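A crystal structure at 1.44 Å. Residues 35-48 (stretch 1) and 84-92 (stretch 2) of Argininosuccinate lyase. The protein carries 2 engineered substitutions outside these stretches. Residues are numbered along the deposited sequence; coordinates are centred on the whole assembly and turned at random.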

# COMPACT_ATOMS: atom_id res chain seq x y z
N LEU A 35 5.11 -4.90 -21.07
CA LEU A 35 5.66 -3.56 -21.25
C LEU A 35 6.68 -3.53 -22.39
O LEU A 35 6.67 -2.60 -23.21
N THR A 36 7.56 -4.54 -22.47
CA THR A 36 8.55 -4.56 -23.55
C THR A 36 7.89 -4.51 -24.92
O THR A 36 8.31 -3.73 -25.79
N SER A 37 6.83 -5.28 -25.13
CA SER A 37 6.18 -5.29 -26.44
C SER A 37 5.42 -4.00 -26.69
O SER A 37 5.36 -3.53 -27.84
N ALA A 38 4.84 -3.41 -25.65
CA ALA A 38 4.10 -2.17 -25.82
C ALA A 38 5.03 -1.00 -26.14
O ALA A 38 4.66 -0.12 -26.93
N VAL A 39 6.22 -0.97 -25.56
CA VAL A 39 7.13 0.16 -25.74
C VAL A 39 7.96 0.02 -27.01
O VAL A 39 8.38 1.05 -27.58
N PHE A 40 8.16 -1.19 -27.49
CA PHE A 40 9.04 -1.42 -28.63
C PHE A 40 8.75 -0.53 -29.84
O PHE A 40 9.71 0.02 -30.41
N PRO A 41 7.51 -0.36 -30.29
CA PRO A 41 7.29 0.52 -31.45
C PRO A 41 7.71 1.95 -31.20
O PRO A 41 8.12 2.64 -32.15
N TYR A 42 7.61 2.44 -29.96
CA TYR A 42 8.09 3.78 -29.65
C TYR A 42 9.61 3.84 -29.68
O TYR A 42 10.19 4.81 -30.19
N ASP A 43 10.28 2.82 -29.14
CA ASP A 43 11.73 2.73 -29.28
C ASP A 43 12.15 2.84 -30.74
O ASP A 43 13.13 3.52 -31.06
N SER A 44 11.41 2.18 -31.64
CA SER A 44 11.75 2.22 -33.06
C SER A 44 11.59 3.62 -33.64
O SER A 44 12.38 4.04 -34.49
N GLN A 45 10.57 4.36 -33.19
CA GLN A 45 10.43 5.75 -33.59
C GLN A 45 11.59 6.58 -33.05
O GLN A 45 12.11 7.46 -33.75
N ILE A 46 12.02 6.31 -31.82
CA ILE A 46 13.15 7.04 -31.24
C ILE A 46 14.41 6.81 -32.06
O ILE A 46 15.18 7.75 -32.30
N HIS A 47 14.66 5.58 -32.50
CA HIS A 47 15.84 5.34 -33.32
C HIS A 47 15.82 6.23 -34.56
O HIS A 47 16.85 6.80 -34.95
N ARG A 48 14.66 6.33 -35.21
CA ARG A 48 14.55 7.16 -36.41
C ARG A 48 14.78 8.63 -36.08
O ARG A 48 15.53 9.32 -36.79
N SER A 84 12.40 -11.67 -29.30
CA SER A 84 13.75 -11.51 -28.77
C SER A 84 14.43 -10.25 -29.28
O SER A 84 15.42 -9.81 -28.69
N LEU A 85 13.90 -9.64 -30.34
CA LEU A 85 14.51 -8.45 -30.93
C LEU A 85 13.90 -7.16 -30.40
O LEU A 85 14.19 -6.10 -30.96
N ARG A 86 13.07 -7.23 -29.37
CA ARG A 86 12.33 -6.06 -28.90
C ARG A 86 13.03 -5.30 -27.76
O ARG A 86 12.48 -4.30 -27.30
N THR A 87 14.20 -5.75 -27.31
CA THR A 87 15.05 -4.98 -26.41
C THR A 87 16.28 -4.50 -27.18
O THR A 87 16.58 -4.99 -28.27
N TYR A 88 16.99 -3.52 -26.60
CA TYR A 88 17.86 -2.67 -27.41
C TYR A 88 19.07 -3.43 -27.98
O TYR A 88 19.30 -3.42 -29.19
N LEU A 89 19.91 -4.02 -27.12
CA LEU A 89 21.13 -4.62 -27.65
C LEU A 89 20.82 -5.74 -28.64
O LEU A 89 21.49 -5.81 -29.68
N PRO A 90 19.84 -6.62 -28.40
CA PRO A 90 19.46 -7.58 -29.44
C PRO A 90 19.03 -6.93 -30.75
O PRO A 90 19.37 -7.42 -31.84
N TYR A 91 18.28 -5.83 -30.66
CA TYR A 91 17.83 -5.13 -31.85
C TYR A 91 19.01 -4.53 -32.61
O TYR A 91 19.10 -4.66 -33.84
N GLU A 92 19.93 -3.88 -31.90
CA GLU A 92 21.09 -3.30 -32.55
C GLU A 92 21.92 -4.38 -33.23
O GLU A 92 22.46 -4.17 -34.32

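What holds the middle of this contact together? Arg86, which has more surface covered by the opposing stretch than any other residue here, lies against Phe40, and the backbones come close at this point, with the CA atoms of Phe40 and Arg86 5.7 Å apart. Phe40 points its CA-to-CB bond toward stretch 2 and adopts the t rotamer (chi1 168°), which lays its ring along the start of the arginine side chain. Arg86 CG sits 4.1 Å from the centroid of the Phe40 ring and only 18° off the ring normal, a CH-pi contact over one face. The backbone takes part as well: Phe40 CD1 is 3.7 Å from Arg86 CA. The aliphatic part of the arginine thus covers the aromatic face, as its apolar methylenes suit it to do.

Where does the charged end of Arg86 go? Its CA-to-CB bond runs sideways to stretch 1, and the side chain is m at chi1 (-64°) and t at chi2 and chi3, so it is extended beyond CB and passes across the Phe40 ring to reach the preceding turn of the helix. There Arg86 NH1 donates a hydrogen bond of 2.9 Å to Ser37 OG, which meets the guanidinium at its edge, near the plane where the N-H bonds lie. Ser37 is in the m rotamer. This is the direct hydrogen bond between the two stretches; Arg86 NE and NH2 find their partners elsewhere in the structure.

How is the carbonyl of Arg86 satisfied, given that no donor from stretch 1 reaches it directly? Two waters do the work. Water 1 donates to Arg86 O and to Thr36 O, at 2.9 Å from each, linking two backbone carbonyls that could not bond to one another. Water 2 donates to the same Arg86 O at 2.9 Å and to Asp43 OD2 at 2.7 Å, so that Asp43, an m rotamer pointing toward stretch 2 but without direct contact, is joined to it through solvent. Beside this wet patch Thr36, also m and pointing toward stretch 2, brings its methyl CG2 to 3.9 Å from Thr87 CG2.

What continues the packing toward the C-terminal ends of the stretches? Three aromatic residues take over from Arg86. Tyr91, t at chi1 (-178°), points toward stretch 1 and lies between Phe40 and His47: its CD2 is 3.7 Å from Phe40 CE1, at the edge of the Phe40 ring, while its CE1 is 3.6 Å from His47 CD2. The Tyr91 and His47 ring planes are inclined at 35°, with centroids 5.1 Å apart, an oblique arrangement. His47, m at chi1 and pointing toward stretch 2, also brings CE1 to 3.6 Å from Tyr88 CE1, at the edge of the tyrosine ring. Tyr88 starts sideways, yet its end comes nearer to stretch 1, and its OH donates a 2.7 Å hydrogen bond to Glu92 OE2 within its own helix.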

# COMPACT_ATOMS: atom_id res chain seq x y z
CB LEU A 35 6.26 -3.04 -19.94
CG LEU A 35 6.71 -1.58 -20.00
CD1 LEU A 35 5.58 -0.62 -20.24
CD2 LEU A 35 7.45 -1.21 -18.70
CB THR A 36 9.41 -5.82 -23.41
OG1 THR A 36 10.15 -5.75 -22.18
CG2 THR A 36 10.36 -5.94 -24.59
CB SER A 37 5.26 -6.50 -26.55
OG SER A 37 6.03 -7.69 -26.68
CB ALA A 38 3.29 -1.87 -24.56
CB VAL A 39 8.04 0.30 -24.50
CG1 VAL A 39 9.10 1.35 -24.69
CG2 VAL A 39 7.19 0.66 -23.30
CB PHE A 40 8.98 -2.89 -29.05
CG PHE A 40 9.63 -3.14 -30.38
CD1 PHE A 40 11.00 -3.03 -30.49
CD2 PHE A 40 8.88 -3.42 -31.50
CE1 PHE A 40 11.62 -3.23 -31.71
CE2 PHE A 40 9.50 -3.62 -32.72
CZ PHE A 40 10.87 -3.52 -32.82
CB PRO A 41 5.78 0.40 -31.73
CG PRO A 41 5.20 -0.28 -30.55
CD PRO A 41 6.29 -1.07 -29.88
CB TYR A 42 7.56 4.21 -28.28
CG TYR A 42 6.05 4.23 -28.24
CD1 TYR A 42 5.34 5.29 -28.79
CD2 TYR A 42 5.33 3.18 -27.70
CE1 TYR A 42 3.94 5.30 -28.78
CE2 TYR A 42 3.94 3.19 -27.69
CZ TYR A 42 3.26 4.24 -28.23
OH TYR A 42 1.88 4.24 -28.20
CB ASP A 43 12.26 1.42 -28.68
CG ASP A 43 12.37 1.45 -27.16
OD1 ASP A 43 11.94 2.43 -26.52
OD2 ASP A 43 12.90 0.47 -26.60
CB SER A 44 10.89 1.22 -33.84
OG SER A 44 11.35 -0.11 -33.64
CB GLN A 45 9.10 6.30 -33.09
CG GLN A 45 7.91 5.73 -33.83
CD GLN A 45 7.93 6.06 -35.32
OE1 GLN A 45 7.74 7.22 -35.70
NE2 GLN A 45 8.15 5.05 -36.15
CB ILE A 46 13.32 6.66 -29.76
CG1 ILE A 46 12.14 7.20 -28.95
CG2 ILE A 46 14.67 7.13 -29.24
CD1 ILE A 46 12.04 6.60 -27.55
CB HIS A 47 15.92 3.88 -33.77
CG HIS A 47 15.95 2.90 -32.65
ND1 HIS A 47 16.54 3.17 -31.44
CD2 HIS A 47 15.46 1.64 -32.56
CE1 HIS A 47 16.41 2.12 -30.65
NE2 HIS A 47 15.75 1.18 -31.30
CB ARG A 48 13.18 6.93 -37.05
CG ARG A 48 13.03 5.55 -37.67
CD ARG A 48 11.64 5.33 -38.22
NE ARG A 48 11.57 4.09 -38.98
CZ ARG A 48 11.49 2.88 -38.44
NH1 ARG A 48 11.47 2.73 -37.13
NH2 ARG A 48 11.43 1.80 -39.22
CB SER A 84 14.62 -12.73 -29.10
OG SER A 84 15.02 -12.75 -30.46
CB LEU A 85 14.35 -8.48 -32.44
CG LEU A 85 15.05 -9.67 -33.09
CD1 LEU A 85 14.82 -9.65 -34.58
CD2 LEU A 85 16.54 -9.65 -32.76
CB ARG A 86 10.91 -6.44 -28.50
CG ARG A 86 10.11 -6.92 -29.69
CD ARG A 86 8.73 -7.44 -29.31
NE ARG A 86 8.14 -8.11 -30.46
CZ ARG A 86 7.02 -8.83 -30.42
NH1 ARG A 86 6.36 -8.98 -29.28
NH2 ARG A 86 6.58 -9.40 -31.53
CB THR A 87 15.46 -5.80 -25.18
OG1 THR A 87 16.14 -6.99 -25.57
CG2 THR A 87 14.22 -6.16 -24.35
CB TYR A 88 18.33 -1.42 -26.65
CG TYR A 88 19.23 -0.67 -27.57
CD1 TYR A 88 18.69 0.01 -28.67
CD2 TYR A 88 20.61 -0.72 -27.44
CE1 TYR A 88 19.50 0.63 -29.58
CE2 TYR A 88 21.43 -0.09 -28.37
CZ TYR A 88 20.86 0.59 -29.42
OH TYR A 88 21.65 1.22 -30.36
CB LEU A 89 22.08 -5.05 -26.53
CG LEU A 89 22.80 -3.90 -25.83
CD1 LEU A 89 23.63 -4.41 -24.66
CD2 LEU A 89 23.70 -3.14 -26.82
CB PRO A 90 18.33 -8.38 -28.78
CG PRO A 90 18.67 -8.34 -27.31
CD PRO A 90 19.23 -6.94 -27.09
CB TYR A 91 16.84 -4.05 -31.43
CG TYR A 91 16.25 -3.26 -32.56
CD1 TYR A 91 16.94 -2.20 -33.12
CD2 TYR A 91 15.01 -3.59 -33.07
CE1 TYR A 91 16.40 -1.47 -34.17
CE2 TYR A 91 14.46 -2.86 -34.12
CZ TYR A 91 15.17 -1.80 -34.66
OH TYR A 91 14.64 -1.08 -35.71
CB GLU A 92 21.93 -2.53 -31.53
CG GLU A 92 22.97 -1.62 -32.20
CD GLU A 92 24.08 -1.18 -31.27
OE1 GLU A 92 25.16 -1.80 -31.31
OE2 GLU A 92 23.89 -0.20 -30.51
O HOH W 1 10.86 -2.44 -25.82
O HOH W 2 13.88 -1.74 -27.71